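Local coordinates for protein pyrrolysyl-tRNA synthetase (Desulfitobacterium hafniense, PDB 3DSQ) that probably attaches pyrrolysine to its cognate tRNA at the expense of ATP, working as a homodimeric class II aminoacyl-tRNA synthetase, at residues Q189-M194 with P249-G254. Numbering follows the deposited sequence.
Sequences QRLEDM and PWVGLG
Met194 N donates to Arg190 O at 2.8 Å, and this one turn of helix presents the two residues side by side to Val251 on the strand. The valine's CG2 sits 3.8 Å from Arg190 CB and 3.9 Å from Met194 SD. Its first torsion of -66° puts CG1 beside the backbone N and leaves CG2 in the more crowded place between N and the carbonyl carbon. Arg190 gives the contact little more than its CB: the chain then bends away, and its guanidinium is held by salt bridges from NE to Glu179 and from NH1 to Glu186.

Leu191 meets Val251 at CB and CG1, away from the CG2 that Arg190 and Met194 touch; the two side chains run alongside each other, pointing opposite ways. Its CD2 reaches Val251 CB at 3.6 Å and also rests against Gly252 O at 3.7 Å, a van der Waals contact of a methyl with a carbonyl oxygen. An alanine in place of Leu191 would probably leave Val251 CB without its closest neighbour on the helix and open a gap beside the Gly252 carbonyl. Farther along, Leu253 CD2 meets Met194 CB at 4.0 Å and Leu191 O at 3.9 Å.

No hydrogen bond joins the segments; they are held by apolar packing, and the axes of segments 189-194 and 250-254 approach to 8.3 Å, at 32° between their directions. Around them, Met194 also lies on Leu177 of strand 171-180 and Leu191 on Met235 of strand 228-236, the two neighbours of strand 250-256. This is a helix packed on one face of the largely antiparallel sheet of the class II synthetase catalytic fold, running roughly along the strand that, with helix 257-265 after it, forms class II motif 3.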
loop_
_atom_site.group_PDB
_atom_site.type_symbol
_atom_site.label_atom_id
_atom_site.label_comp_id
_atom_site.label_asym_id
_atom_site.label_seq_id
_atom_site.Cartn_x
_atom_site.Cartn_y
_atom_site.Cartn_z
ATOM N N GLN B 189 -8.863 -5.288 28.481
ATOM C CA GLN B 189 -9.962 -4.413 28.070
ATOM C C GLN B 189 -9.574 -3.541 26.870
ATOM O O GLN B 189 -10.423 -3.192 26.055
ATOM C CB GLN B 189 -10.417 -3.533 29.242
ATOM C CG GLN B 189 -11.400 -2.414 28.856
ATOM C CD GLN B 189 -12.717 -2.927 28.271
ATOM O OE1 GLN B 189 -13.559 -3.479 28.983
ATOM N NE2 GLN B 189 -12.893 -2.746 26.967
ATOM N N ARG B 190 -8.298 -3.178 26.763
ATOM C CA ARG B 190 -7.850 -2.377 25.628
ATOM C C ARG B 190 -7.982 -3.202 24.360
ATOM O O ARG B 190 -8.509 -2.732 23.354
ATOM C CB ARG B 190 -6.393 -1.955 25.789
ATOM C CG ARG B 190 -6.197 -0.664 26.538
ATOM C CD ARG B 190 -6.894 0.509 25.863
ATOM N NE ARG B 190 -6.371 1.768 26.386
ATOM C CZ ARG B 190 -6.353 2.095 27.676
ATOM N NH1 ARG B 190 -6.839 1.257 28.577
ATOM N NH2 ARG B 190 -5.821 3.249 28.066
ATOM N N LEU B 191 -7.484 -4.433 24.407
ATOM C CA LEU B 191 -7.580 -5.320 23.262
ATOM C C LEU B 191 -9.041 -5.400 22.826
ATOM O O LEU B 191 -9.338 -5.379 21.632
ATOM C CB LEU B 191 -7.036 -6.710 23.614
ATOM C CG LEU B 191 -5.498 -6.756 23.682
ATOM C CD1 LEU B 191 -5.026 -8.166 23.994
ATOM C CD2 LEU B 191 -4.910 -6.288 22.347
ATOM N N GLU B 192 -9.953 -5.484 23.795
ATOM C CA GLU B 192 -11.381 -5.531 23.489
ATOM C C GLU B 192 -11.791 -4.246 22.784
ATOM O O GLU B 192 -12.431 -4.284 21.735
ATOM C CB GLU B 192 -12.221 -5.670 24.764
ATOM C CG GLU B 192 -12.404 -7.086 25.281
ATOM C CD GLU B 192 -13.559 -7.182 26.275
ATOM O OE1 GLU B 192 -13.533 -6.469 27.304
ATOM O OE2 GLU B 192 -14.494 -7.970 26.022
ATOM N N ASP B 193 -11.430 -3.108 23.372
ATOM C CA ASP B 193 -11.759 -1.812 22.792
ATOM C C ASP B 193 -11.299 -1.743 21.339
ATOM O O ASP B 193 -12.074 -1.400 20.445
ATOM C CB ASP B 193 -11.085 -0.678 23.568
ATOM C CG ASP B 193 -11.545 -0.592 25.013
ATOM O OD1 ASP B 193 -12.745 -0.844 25.283
ATOM O OD2 ASP B 193 -10.704 -0.250 25.875
ATOM N N MET B 194 -10.027 -2.059 21.116
ATOM C CA MET B 194 -9.448 -2.035 19.779
ATOM C C MET B 194 -10.235 -2.913 18.820
ATOM O O MET B 194 -10.586 -2.488 17.729
ATOM C CB MET B 194 -7.997 -2.510 19.829
ATOM C CG MET B 194 -7.134 -1.729 20.797
ATOM S SD MET B 194 -5.423 -2.286 20.762
ATOM C CE MET B 194 -4.611 -0.796 20.288
ATOM N N PRO B 249 4.264 -1.883 29.609
ATOM C CA PRO B 249 3.213 -2.819 29.213
ATOM C C PRO B 249 2.659 -2.312 27.888
ATOM O O PRO B 249 2.787 -1.129 27.585
ATOM C CB PRO B 249 2.192 -2.688 30.337
ATOM C CG PRO B 249 3.034 -2.328 31.514
ATOM C CD PRO B 249 3.983 -1.309 30.935
ATOM N N TRP B 250 2.055 -3.193 27.099
ATOM C CA TRP B 250 1.484 -2.774 25.820
ATOM C C TRP B 250 0.502 -3.793 25.280
ATOM O O TRP B 250 0.436 -4.922 25.754
ATOM C CB TRP B 250 2.584 -2.557 24.767
ATOM C CG TRP B 250 3.434 -3.789 24.501
ATOM C CD1 TRP B 250 4.660 -4.069 25.034
ATOM C CD2 TRP B 250 3.108 -4.896 23.650
ATOM N NE1 TRP B 250 5.120 -5.278 24.567
ATOM C CE2 TRP B 250 4.186 -5.809 23.718
ATOM C CE3 TRP B 250 2.008 -5.207 22.836
ATOM C CZ2 TRP B 250 4.200 -7.014 23.003
ATOM C CZ3 TRP B 250 2.023 -6.409 22.122
ATOM C CH2 TRP B 250 3.116 -7.296 22.215
ATOM N N VAL B 251 -0.268 -3.377 24.284
ATOM C CA VAL B 251 -1.218 -4.262 23.635
ATOM C C VAL B 251 -1.153 -3.975 22.152
ATOM O O VAL B 251 -0.898 -2.848 21.736
ATOM C CB VAL B 251 -2.667 -4.050 24.130
ATOM C CG1 VAL B 251 -2.775 -4.456 25.602
ATOM C CG2 VAL B 251 -3.090 -2.602 23.922
ATOM N N GLY B 252 -1.366 -5.012 21.355
ATOM C CA GLY B 252 -1.340 -4.854 19.919
ATOM C C GLY B 252 -2.288 -5.861 19.310
ATOM O O GLY B 252 -2.371 -7.005 19.760
ATOM N N LEU B 253 -3.002 -5.435 18.279
ATOM C CA LEU B 253 -3.952 -6.302 17.612
ATOM C C LEU B 253 -3.696 -6.201 16.118
ATOM O O LEU B 253 -3.543 -5.100 15.587
ATOM C CB LEU B 253 -5.379 -5.846 17.946
ATOM C CG LEU B 253 -6.570 -6.745 17.614
ATOM C CD1 LEU B 253 -6.457 -8.073 18.341
ATOM C CD2 LEU B 253 -7.863 -6.027 18.027
ATOM N N GLY B 254 -3.633 -7.350 15.449
ATOM C CA GLY B 254 -3.407 -7.351 14.016
ATOM C C GLY B 254 -4.504 -8.026 13.216
ATOM O O GLY B 254 -4.977 -9.096 13.585
#